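Local coordinates for leucine-rich repeat protein (PDB 4ECN) that is of unknown function but, as an extracellular protein built on leucine-rich repeats, probably binds other proteins, at residues Ser474-Ala477 against Lys478-Asn482; Gly148-Phe152 against Ser153-Tyr157; Arg364-Asp368 against Glu369-Pro373; Glu377-Lys380 against His381-Met385. All coordinates share one frame; numbering follows the deposited sequence.

Contact 1 of 4, residues Ser474-Ala477 against Lys478-Asn482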
loop_
_atom_site.group_PDB
_atom_site.type_symbol
_atom_site.label_atom_id
_atom_site.label_comp_id
_atom_site.label_asym_id
_atom_site.label_seq_id
_atom_site.Cartn_x
_atom_site.Cartn_y
_atom_site.Cartn_z
ATOM N N SER A 474 8.256 -31.164 7.310
ATOM C CA SER A 474 8.638 -30.202 8.350
ATOM C C SER A 474 7.974 -30.620 9.642
ATOM O O SER A 474 6.915 -31.251 9.591
ATOM C CB SER A 474 8.244 -28.783 7.956
ATOM O OG SER A 474 6.836 -28.639 7.937
ATOM N N ASP A 475 8.568 -30.287 10.796
ATOM C CA ASP A 475 7.995 -30.690 12.079
ATOM C C ASP A 475 6.553 -30.126 12.223
ATOM O O ASP A 475 5.662 -30.839 12.704
ATOM C CB ASP A 475 8.908 -30.256 13.230
ATOM C CG ASP A 475 10.224 -31.034 13.286
ATOM O OD1 ASP A 475 10.211 -32.262 13.007
ATOM O OD2 ASP A 475 11.252 -30.434 13.673
ATOM N N TYR A 476 6.312 -28.923 11.663
ATOM C CA TYR A 476 5.026 -28.244 11.633
ATOM C C TYR A 476 3.979 -29.007 10.787
ATOM O O TYR A 476 2.893 -29.264 11.303
ATOM C CB TYR A 476 5.198 -26.824 11.082
ATOM C CG TYR A 476 6.095 -25.929 11.907
ATOM C CD1 TYR A 476 5.616 -25.283 13.045
ATOM C CD2 TYR A 476 7.399 -25.663 11.511
ATOM C CE1 TYR A 476 6.421 -24.413 13.781
ATOM C CE2 TYR A 476 8.214 -24.789 12.237
ATOM C CZ TYR A 476 7.713 -24.148 13.359
ATOM O OH TYR A 476 8.527 -23.306 14.079
ATOM N N ALA A 477 4.294 -29.371 9.510
ATOM C CA ALA A 477 3.376 -30.084 8.599
ATOM C C ALA A 477 3.139 -31.489 9.061
ATOM O O ALA A 477 2.066 -32.034 8.829
ATOM C CB ALA A 477 3.926 -30.106 7.185
ATOM N N LYS A 478 4.141 -32.086 9.724
ATOM C CA LYS A 478 4.025 -33.429 10.276
ATOM C C LYS A 478 3.026 -33.415 11.437
ATOM O O LYS A 478 2.411 -34.439 11.722
ATOM C CB LYS A 478 5.394 -33.979 10.724
ATOM C CG LYS A 478 6.314 -34.468 9.605
ATOM C CD LYS A 478 7.547 -35.146 10.217
ATOM C CE LYS A 478 8.519 -35.746 9.231
ATOM N NZ LYS A 478 9.594 -36.523 9.917
ATOM N N GLN A 479 2.850 -32.258 12.087
ATOM C CA GLN A 479 1.918 -32.147 13.199
ATOM C C GLN A 479 0.512 -31.770 12.700
ATOM O O GLN A 479 -0.456 -32.446 13.061
ATOM C CB GLN A 479 2.418 -31.113 14.229
ATOM C CG GLN A 479 1.552 -31.021 15.493
ATOM C CD GLN A 479 1.718 -29.723 16.264
ATOM O OE1 GLN A 479 2.829 -29.307 16.650
ATOM N NE2 GLN A 479 0.591 -29.073 16.551
ATOM N N TYR A 480 0.409 -30.701 11.882
ATOM C CA TYR A 480 -0.853 -30.124 11.416
ATOM C C TYR A 480 -1.617 -31.066 10.448
ATOM O O TYR A 480 -2.835 -30.894 10.281
ATOM C CB TYR A 480 -0.621 -28.748 10.743
ATOM C CG TYR A 480 0.198 -27.740 11.540
ATOM C CD1 TYR A 480 0.194 -27.746 12.932
ATOM C CD2 TYR A 480 0.925 -26.743 10.899
ATOM C CE1 TYR A 480 0.977 -26.854 13.663
ATOM C CE2 TYR A 480 1.678 -25.816 11.622
ATOM C CZ TYR A 480 1.699 -25.875 13.006
ATOM O OH TYR A 480 2.446 -24.975 13.729
ATOM N N GLU A 481 -0.929 -32.081 9.864
ATOM C CA GLU A 481 -1.534 -33.099 8.990
ATOM C C GLU A 481 -2.525 -33.937 9.801
ATOM O O GLU A 481 -3.559 -34.374 9.282
ATOM C CB GLU A 481 -0.437 -33.994 8.357
ATOM C CG GLU A 481 -0.922 -35.069 7.393
ATOM C CD GLU A 481 -1.779 -34.599 6.233
ATOM O OE1 GLU A 481 -1.216 -34.108 5.226
ATOM O OE2 GLU A 481 -3.020 -34.741 6.325
ATOM N N ASN A 482 -2.205 -34.116 11.096
ATOM C CA ASN A 482 -2.976 -34.894 12.056
ATOM C C ASN A 482 -4.073 -34.046 12.722
ATOM O O ASN A 482 -4.871 -34.576 13.500
ATOM C CB ASN A 482 -2.037 -35.500 13.106
ATOM C CG ASN A 482 -1.119 -36.554 12.524
ATOM O OD1 ASN A 482 -1.550 -37.482 11.818
ATOM N ND2 ASN A 482 0.167 -36.444 12.815
#
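The amide N of K478 donates to S474 O over 2.9 Å, and Y480 N reaches Y476 O over 2.9 Å in a nearly straight bond (169° at the hydrogen). These i to i+4 bonds belong to the short helix 475-480, which lies between the parallel strands 452-456 and 495-499 and so forms part of a beta-alpha-beta crossover in the leucine-rich repeat region. The carbonyl of Y476 is gripped twice. Y480 N lies in its plane, whereas Q479 N, 3.1 Å from Y476 O, approaches from above the plane, a tighter i to i+3 geometry. Farther along, E481 N donates to A477 O over 3.2 Å.

S474 is the N-cap. Its OG accepts from A477 N at 3.1 Å and so occupies an amide that has no preceding helical carbonyl to bond; serine suits this place because its short hydroxyl can fold back on the first turn. The same OG is also bonded to D471 and D341. K478, by contrast, is extended and its end leads away, while its aliphatic CB and CG pass beside S474 O.

The two tyrosines lie side by side and point the same way. Y480 has CG beside its own backbone N (chi1 -51°), which swings the ring back over the preceding turn, with Y476 O above one face near the rim. A long aromatic suits position 480, since its face can cover a carbonyl while its hydroxyl reaches the neighbouring ring. R446 and W469 also pack against Y480. At the far end, Y480 OH meets the edge of the Y476 ring, 3.3 Å from CD1.

Contact 2 of 4, residues Gly148-Phe152 against Ser153-Tyr157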
loop_
_atom_site.group_PDB
_atom_site.type_symbol
_atom_site.label_atom_id
_atom_site.label_comp_id
_atom_site.label_asym_id
_atom_site.label_seq_id
_atom_site.Cartn_x
_atom_site.Cartn_y
_atom_site.Cartn_z
ATOM N N GLY A 148 10.667 -33.039 35.158
ATOM C CA GLY A 148 10.296 -32.158 34.055
ATOM C C GLY A 148 9.790 -32.804 32.783
ATOM O O GLY A 148 9.511 -34.010 32.761
ATOM N N GLU A 149 9.679 -31.981 31.702
ATOM C CA GLU A 149 9.185 -32.378 30.375
ATOM C C GLU A 149 10.098 -33.429 29.698
ATOM O O GLU A 149 9.599 -34.229 28.896
ATOM C CB GLU A 149 9.023 -31.159 29.462
ATOM C CG GLU A 149 7.773 -30.344 29.769
ATOM C CD GLU A 149 6.425 -30.899 29.338
ATOM O OE1 GLU A 149 6.330 -31.450 28.215
ATOM O OE2 GLU A 149 5.439 -30.692 30.083
ATOM N N TYR A 150 11.407 -33.451 30.042
ATOM C CA TYR A 150 12.379 -34.427 29.535
ATOM C C TYR A 150 13.498 -34.675 30.590
ATOM O O TYR A 150 13.602 -33.920 31.564
ATOM C CB TYR A 150 12.967 -33.968 28.185
ATOM C CG TYR A 150 13.855 -32.743 28.248
ATOM C CD1 TYR A 150 13.311 -31.457 28.232
ATOM C CD2 TYR A 150 15.242 -32.864 28.244
ATOM C CE1 TYR A 150 14.126 -30.328 28.277
ATOM C CE2 TYR A 150 16.064 -31.743 28.291
ATOM C CZ TYR A 150 15.504 -30.476 28.301
ATOM O OH TYR A 150 16.332 -29.383 28.343
ATOM N N LEU A 151 14.322 -35.740 30.389
ATOM C CA LEU A 151 15.439 -36.098 31.276
ATOM C C LEU A 151 16.693 -35.264 30.992
ATOM O O LEU A 151 17.080 -35.161 29.825
ATOM C CB LEU A 151 15.790 -37.587 31.116
ATOM C CG LEU A 151 14.765 -38.610 31.591
ATOM C CD1 LEU A 151 15.041 -39.962 30.979
ATOM C CD2 LEU A 151 14.714 -38.695 33.121
ATOM N N PHE A 152 17.352 -34.704 32.056
ATOM C CA PHE A 152 18.597 -33.911 31.933
ATOM C C PHE A 152 19.650 -34.763 31.224
ATOM O O PHE A 152 20.236 -34.338 30.225
ATOM C CB PHE A 152 19.105 -33.413 33.299
ATOM C CG PHE A 152 20.272 -32.451 33.223
ATOM C CD1 PHE A 152 21.558 -32.907 32.941
ATOM C CD2 PHE A 152 20.092 -31.096 33.464
ATOM C CE1 PHE A 152 22.636 -32.018 32.877
ATOM C CE2 PHE A 152 21.171 -30.207 33.402
ATOM C CZ PHE A 152 22.436 -30.675 33.113
ATOM N N SER A 153 19.859 -35.990 31.728
ATOM C CA SER A 153 20.676 -36.990 31.054
ATOM C C SER A 153 20.039 -37.216 29.682
ATOM O O SER A 153 18.826 -37.061 29.580
ATOM C CB SER A 153 20.741 -38.263 31.895
ATOM O OG SER A 153 19.454 -38.672 32.335
ATOM N N ASN A 154 20.817 -37.450 28.634
ATOM C CA ASN A 154 20.367 -37.646 27.241
ATOM C C ASN A 154 20.102 -36.230 26.535
ATOM O O ASN A 154 19.496 -36.171 25.455
ATOM C CB ASN A 154 19.173 -38.666 27.028
ATOM C CG ASN A 154 17.709 -38.303 27.278
ATOM O OD1 ASN A 154 17.274 -37.133 27.223
ATOM N ND2 ASN A 154 16.891 -39.356 27.447
ATOM N N ILE A 155 20.704 -35.144 27.085
ATOM C CA ILE A 155 20.918 -33.855 26.417
ATOM C C ILE A 155 22.227 -34.088 25.657
ATOM O O ILE A 155 23.240 -34.348 26.315
ATOM C CB ILE A 155 20.944 -32.598 27.361
ATOM C CG1 ILE A 155 19.575 -32.221 27.909
ATOM C CG2 ILE A 155 21.585 -31.391 26.667
ATOM C CD1 ILE A 155 19.634 -31.139 29.042
ATOM N N ARG A 156 22.235 -34.084 24.322
ATOM C CA ARG A 156 23.479 -34.393 23.606
ATOM C C ARG A 156 24.205 -33.134 23.094
ATOM O O ARG A 156 25.441 -33.114 23.057
ATOM C CB ARG A 156 23.183 -35.331 22.436
ATOM C CG ARG A 156 22.563 -36.659 22.875
ATOM C CD ARG A 156 23.579 -37.695 23.302
ATOM N NE ARG A 156 22.908 -38.866 23.863
ATOM C CZ ARG A 156 22.804 -39.117 25.164
ATOM N NH1 ARG A 156 23.363 -38.302 26.053
ATOM N NH2 ARG A 156 22.164 -40.199 25.588
ATOM N N TYR A 157 23.433 -32.104 22.685
ATOM C CA TYR A 157 23.921 -30.831 22.145
ATOM C C TYR A 157 23.142 -29.647 22.717
ATOM O O TYR A 157 21.972 -29.789 23.083
ATOM C CB TYR A 157 23.828 -30.820 20.609
ATOM C CG TYR A 157 24.760 -31.818 19.966
ATOM C CD1 TYR A 157 26.093 -31.500 19.718
ATOM C CD2 TYR A 157 24.324 -33.100 19.641
ATOM C CE1 TYR A 157 26.973 -32.437 19.175
ATOM C CE2 TYR A 157 25.192 -34.045 19.092
ATOM C CZ TYR A 157 26.515 -33.708 18.850
ATOM O OH TYR A 157 27.360 -34.636 18.284
#
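A type II beta turn from F152 to I155 brings the chain round just before strand 157-164 in the second DUF4458 region, which belongs to the transthyretin clan. I155 N closes it with a weak bond to F152 O, 3.3 Å long and bent to 134° at the hydrogen. N154 takes the third position with positive phi (82°), a backbone shape that asparagine adopts more readily than most residues with a side chain.

Three hydrophobic groups gather on one side of the turn. I155 stands between two aromatic residues: its CG1 lies in the plane of the Y150 ring, at the edge and 3.6 Å from CE2, while its CD1 lies over a face of the F152 ring, 4.4 Å from CG. The Y150 and I155 side chains meet at about a right angle. The ring of F152 reaches I155 because CG is turned anti to the backbone N (chi1 -173°). All three pack on I259 of strand 251-259, and F152 and I155 also on L137 of strand 130-139, so large apolar groups suit these places. Tyrosine adds a polar end to the cluster: its OH is hydrogen-bonded to E235 and T223.

On the more exposed side, L151 lays its CB 3.4 Å from S153 O, and its branched end approaches the side chain of N154. Immediately after the turn, R156 and Y157 both face Y224, so the segment passes from a type II turn into a classic beta bulge where strand 157-164 begins its antiparallel pairing with strand 214-227.

Contact 3 of 4, residues Arg364-Asp368 against Glu369-Pro373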
loop_
_atom_site.group_PDB
_atom_site.type_symbol
_atom_site.label_atom_id
_atom_site.label_comp_id
_atom_site.label_asym_id
_atom_site.label_seq_id
_atom_site.Cartn_x
_atom_site.Cartn_y
_atom_site.Cartn_z
ATOM N N ARG A 364 4.058 -0.156 4.616
ATOM C CA ARG A 364 3.274 -0.850 5.649
ATOM C C ARG A 364 1.953 -0.143 5.965
ATOM O O ARG A 364 1.028 -0.782 6.469
ATOM C CB ARG A 364 4.151 -0.864 6.904
ATOM C CG ARG A 364 3.685 -1.602 8.123
ATOM C CD ARG A 364 4.755 -1.511 9.191
ATOM N NE ARG A 364 6.033 -2.102 8.772
ATOM C CZ ARG A 364 7.208 -1.499 8.899
ATOM N NH1 ARG A 364 7.285 -0.294 9.441
ATOM N NH2 ARG A 364 8.314 -2.095 8.487
ATOM N N LEU A 365 1.890 1.182 5.731
ATOM C CA LEU A 365 0.726 2.011 6.036
ATOM C C LEU A 365 -0.271 2.146 4.887
ATOM O O LEU A 365 0.042 1.872 3.722
ATOM C CB LEU A 365 1.174 3.423 6.405
ATOM C CG LEU A 365 2.094 3.579 7.579
ATOM C CD1 LEU A 365 2.604 5.016 7.669
ATOM C CD2 LEU A 365 1.420 3.119 8.866
ATOM N N PHE A 366 -1.478 2.597 5.265
ATOM C CA PHE A 366 -2.623 2.967 4.447
ATOM C C PHE A 366 -2.856 4.417 4.730
ATOM O O PHE A 366 -3.560 4.767 5.692
ATOM C CB PHE A 366 -3.839 2.092 4.746
ATOM C CG PHE A 366 -3.651 0.629 4.445
ATOM C CD1 PHE A 366 -3.139 -0.232 5.404
ATOM C CD2 PHE A 366 -4.021 0.106 3.214
ATOM C CE1 PHE A 366 -2.977 -1.585 5.126
ATOM C CE2 PHE A 366 -3.866 -1.249 2.940
ATOM C CZ PHE A 366 -3.336 -2.085 3.894
ATOM N N GLY A 367 -2.126 5.250 3.996
ATOM C CA GLY A 367 -2.110 6.680 4.245
ATOM C C GLY A 367 -1.248 6.922 5.465
ATOM O O GLY A 367 -0.024 6.762 5.398
ATOM N N ASP A 368 -1.891 7.194 6.602
ATOM C CA ASP A 368 -1.185 7.430 7.855
ATOM C C ASP A 368 -1.432 6.341 8.863
ATOM O O ASP A 368 -0.633 6.223 9.799
ATOM C CB ASP A 368 -1.584 8.780 8.477
ATOM C CG ASP A 368 -0.880 9.993 7.884
ATOM O OD1 ASP A 368 0.116 9.801 7.128
ATOM O OD2 ASP A 368 -1.284 11.133 8.215
ATOM N N GLU A 369 -2.530 5.562 8.728
ATOM C CA GLU A 369 -2.748 4.535 9.751
ATOM C C GLU A 369 -2.369 3.159 9.231
ATOM O O GLU A 369 -2.132 2.951 8.037
ATOM C CB GLU A 369 -4.162 4.512 10.360
ATOM C CG GLU A 369 -5.335 4.718 9.416
ATOM C CD GLU A 369 -6.640 4.791 10.184
ATOM O OE1 GLU A 369 -6.647 5.346 11.310
ATOM O OE2 GLU A 369 -7.646 4.237 9.683
ATOM N N GLU A 370 -2.185 2.257 10.188
ATOM C CA GLU A 370 -1.729 0.902 9.958
ATOM C C GLU A 370 -2.878 -0.086 10.169
ATOM O O GLU A 370 -3.941 0.268 10.686
ATOM C CB GLU A 370 -0.555 0.625 10.925
ATOM C CG GLU A 370 0.468 -0.412 10.470
ATOM C CD GLU A 370 1.720 -0.480 11.338
ATOM O OE1 GLU A 370 2.256 0.598 11.702
ATOM O OE2 GLU A 370 2.188 -1.612 11.615
ATOM N N LEU A 371 -2.666 -1.308 9.714
ATOM C CA LEU A 371 -3.598 -2.406 9.869
ATOM C C LEU A 371 -3.291 -3.048 11.211
ATOM O O LEU A 371 -2.149 -3.466 11.440
ATOM C CB LEU A 371 -3.415 -3.353 8.683
ATOM C CG LEU A 371 -4.581 -4.219 8.343
ATOM C CD1 LEU A 371 -5.416 -3.566 7.284
ATOM C CD2 LEU A 371 -4.093 -5.517 7.784
ATOM N N THR A 372 -4.238 -3.003 12.150
ATOM C CA THR A 372 -3.961 -3.509 13.498
ATOM C C THR A 372 -5.006 -4.505 13.981
ATOM O O THR A 372 -6.149 -4.469 13.524
ATOM C CB THR A 372 -3.883 -2.355 14.526
ATOM O OG1 THR A 372 -5.099 -1.600 14.502
ATOM C CG2 THR A 372 -2.656 -1.468 14.346
ATOM N N PRO A 373 -4.655 -5.371 14.959
ATOM C CA PRO A 373 -5.649 -6.314 15.462
ATOM C C PRO A 373 -6.760 -5.604 16.230
ATOM O O PRO A 373 -6.525 -4.582 16.895
ATOM C CB PRO A 373 -4.833 -7.234 16.378
ATOM C CG PRO A 373 -3.397 -6.985 16.029
ATOM C CD PRO A 373 -3.351 -5.569 15.631
#
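F366 and E369 pair through their backbones across a tight turn. F366 N donates to E369 O over 2.9 Å, nearly straight at 171°, while the return bond from E369 N to F366 O is weak, at 3.3 Å. Between them G367 takes phi 76° and psi -104°, a conformation hard to reach for residues with a CB, which explains glycine at this corner.

Across the turn, the charged pair R364 and E370 approaches more loosely. The two run side by side in the same direction, with R364 CD 3.5 Å from E370 OE2, yet R364 NE stays 4.8 Å from that oxygen, so the attraction is probably modest. R364 also makes a cation-pi contact with Y288, whereas E369 turns its carboxylate to R379 and R382.

Two apolar contacts complete the packing. The methyl CD2 of L365 rests 3.8 Å from E370 CB, using the aliphatic part of the glutamate. F366 CE1 meets L371 CD1 at 3.8 Å; its ring further packs with Y454 and H357, which suits a large aromatic at this buried place.

With a single antiparallel hydrogen-bonded pair closing a type II' turn, the segment resembles a minimal beta hairpin with a two-residue loop, G367-D368.

Contact 4 of 4, residues Glu377-Lys380 against His381-Met385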
loop_
_atom_site.group_PDB
_atom_site.type_symbol
_atom_site.label_atom_id
_atom_site.label_comp_id
_atom_site.label_asym_id
_atom_site.label_seq_id
_atom_site.Cartn_x
_atom_site.Cartn_y
_atom_site.Cartn_z
ATOM N N GLU A 377 -15.398 -0.642 14.176
ATOM C CA GLU A 377 -16.158 -0.612 12.924
ATOM C C GLU A 377 -15.697 0.573 12.061
ATOM O O GLU A 377 -15.575 0.410 10.849
ATOM C CB GLU A 377 -17.665 -0.528 13.220
ATOM C CG GLU A 377 -18.568 -0.692 12.010
ATOM C CD GLU A 377 -20.035 -0.919 12.327
ATOM O OE1 GLU A 377 -20.712 0.046 12.756
ATOM O OE2 GLU A 377 -20.516 -2.057 12.112
ATOM N N GLU A 378 -15.356 1.722 12.704
ATOM C CA GLU A 378 -14.893 2.956 12.053
ATOM C C GLU A 378 -13.510 2.794 11.438
ATOM O O GLU A 378 -13.316 3.158 10.275
ATOM C CB GLU A 378 -14.856 4.160 13.017
ATOM C CG GLU A 378 -16.123 4.390 13.827
ATOM C CD GLU A 378 -16.124 3.702 15.182
ATOM O OE1 GLU A 378 -15.577 4.295 16.142
ATOM O OE2 GLU A 378 -16.641 2.564 15.277
ATOM N N ARG A 379 -12.543 2.284 12.221
ATOM C CA ARG A 379 -11.160 2.077 11.788
ATOM C C ARG A 379 -11.085 1.081 10.636
ATOM O O ARG A 379 -10.325 1.310 9.684
ATOM C CB ARG A 379 -10.304 1.594 12.956
ATOM C CG ARG A 379 -9.826 2.724 13.835
ATOM C CD ARG A 379 -8.414 3.183 13.506
ATOM N NE ARG A 379 -7.369 2.186 13.795
ATOM C CZ ARG A 379 -6.592 1.616 12.875
ATOM N NH1 ARG A 379 -6.740 1.921 11.588
ATOM N NH2 ARG A 379 -5.653 0.754 13.232
ATOM N N LYS A 380 -11.899 0.002 10.722
ATOM C CA LYS A 380 -11.999 -1.079 9.730
ATOM C C LYS A 380 -12.581 -0.556 8.408
ATOM O O LYS A 380 -12.100 -0.911 7.328
ATOM C CB LYS A 380 -12.871 -2.218 10.292
ATOM C CG LYS A 380 -12.817 -3.536 9.516
ATOM C CD LYS A 380 -13.604 -4.630 10.239
ATOM C CE LYS A 380 -13.520 -5.947 9.519
ATOM N NZ LYS A 380 -14.115 -7.058 10.307
ATOM N N HIS A 381 -13.595 0.309 8.510
ATOM C CA HIS A 381 -14.256 0.900 7.360
ATOM C C HIS A 381 -13.322 1.896 6.655
ATOM O O HIS A 381 -13.256 1.878 5.422
ATOM C CB HIS A 381 -15.555 1.570 7.780
ATOM C CG HIS A 381 -16.323 2.102 6.621
ATOM N ND1 HIS A 381 -16.962 1.253 5.730
ATOM C CD2 HIS A 381 -16.526 3.384 6.239
ATOM C CE1 HIS A 381 -17.529 2.045 4.836
ATOM N NE2 HIS A 381 -17.298 3.338 5.106
ATOM N N ARG A 382 -12.558 2.701 7.426
ATOM C CA ARG A 382 -11.577 3.641 6.878
ATOM C C ARG A 382 -10.539 2.920 6.010
ATOM O O ARG A 382 -10.162 3.428 4.947
ATOM C CB ARG A 382 -10.862 4.395 8.005
ATOM C CG ARG A 382 -10.874 5.908 7.826
ATOM C CD ARG A 382 -9.839 6.667 8.657
ATOM N NE ARG A 382 -9.648 6.135 10.010
ATOM C CZ ARG A 382 -10.417 6.408 11.061
ATOM N NH1 ARG A 382 -11.474 7.205 10.934
ATOM N NH2 ARG A 382 -10.150 5.864 12.243
ATOM N N ILE A 383 -10.085 1.739 6.481
ATOM C CA ILE A 383 -9.110 0.872 5.817
ATOM C C ILE A 383 -9.752 0.237 4.579
ATOM O O ILE A 383 -9.093 0.169 3.530
ATOM C CB ILE A 383 -8.537 -0.215 6.787
ATOM C CG1 ILE A 383 -7.641 0.397 7.908
ATOM C CG2 ILE A 383 -7.786 -1.305 6.034
ATOM C CD1 ILE A 383 -6.341 1.255 7.455
ATOM N N ARG A 384 -11.021 -0.217 4.688
ATOM C CA ARG A 384 -11.735 -0.800 3.539
ATOM C C ARG A 384 -11.955 0.249 2.403
ATOM O O ARG A 384 -11.938 -0.106 1.220
ATOM C CB ARG A 384 -13.088 -1.362 3.986
ATOM C CG ARG A 384 -13.018 -2.664 4.733
ATOM C CD ARG A 384 -14.296 -2.902 5.488
ATOM N NE ARG A 384 -14.453 -4.314 5.836
ATOM C CZ ARG A 384 -15.566 -4.852 6.327
ATOM N NH1 ARG A 384 -16.644 -4.101 6.522
ATOM N NH2 ARG A 384 -15.621 -6.150 6.595
HETATM N N MSE A 385 -12.154 1.532 2.778
HETATM C CA MSE A 385 -12.395 2.628 1.841
HETATM C C MSE A 385 -11.086 3.212 1.294
HETATM O O MSE A 385 -11.155 4.130 0.451
HETATM C CB MSE A 385 -13.235 3.771 2.502
HETATM C CG MSE A 385 -14.699 3.411 2.848
HETATM SE SE MSE A 385 -15.779 2.534 1.446
HETATM C CE MSE A 385 -15.446 0.698 1.881
#
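R379 and R382 meet where the guanidinium NH2 of R382 comes 3.4 Å from R379 CD. Their guanidinium planes are nearly coplanar, 9° apart, but the groups do not stack: R382 NH2 touches the aliphatic bend of R379. Beside this pair, K380 passes its extended chain obliquely across R384, laying CE over a face of the guanidinium, 3.6 Å from NH2. The charged ends, K380 NZ and R384 NH2, are 4.1 Å apart, a like-charge approach probably eased by separate partners: T494 for the lysine, D495 and Q518 for the arginine. I383 lies alongside R379, with CG1 3.3 Å from R379 O.

The residues involved are three or four apart because they stand on successive turns of alpha helix 377-384. Regular i to i+4 bonds set that spacing, from H381 N to E377 O through to R384 N to K380 O, the latter 2.9 Å long.

Arginine suits positions 379 and 382 because both side chains are long enough to reach the carboxylate of E369, with which each forms a salt bridge; R379 NH2 probably also donates to E370 O. R379 gets there through bends at chi2 and chi3 (-97° and -67°). I383, the buried apolar residue of the turn, packs against F366, E369 and L371. At the far end, the selenomethionine M385 sets CG over one face of the H381 ring.

Contacts 3 and 4 are neighbours in space, their centres about 11 Å apart, and they touch directly. E369 OE2 receives R382 NE at 2.8 Å in a salt bridge, E370 O probably accepts from R379 NH2 at 3.1 Å, and L371 CD1 packs on I383 CG2 at 3.5 Å, so the turn and the following helix share one interface. The bound sodium, at Q314 and V317, is about 7 Å from the side chain of E370 and about 13 Å from that of R379. Contact 1 stands apart, about 33 Å from contact 3 between centres. Contact 2, in the DUF4458 region, comes no nearer to contact 1 than about 12 Å between nearest atoms.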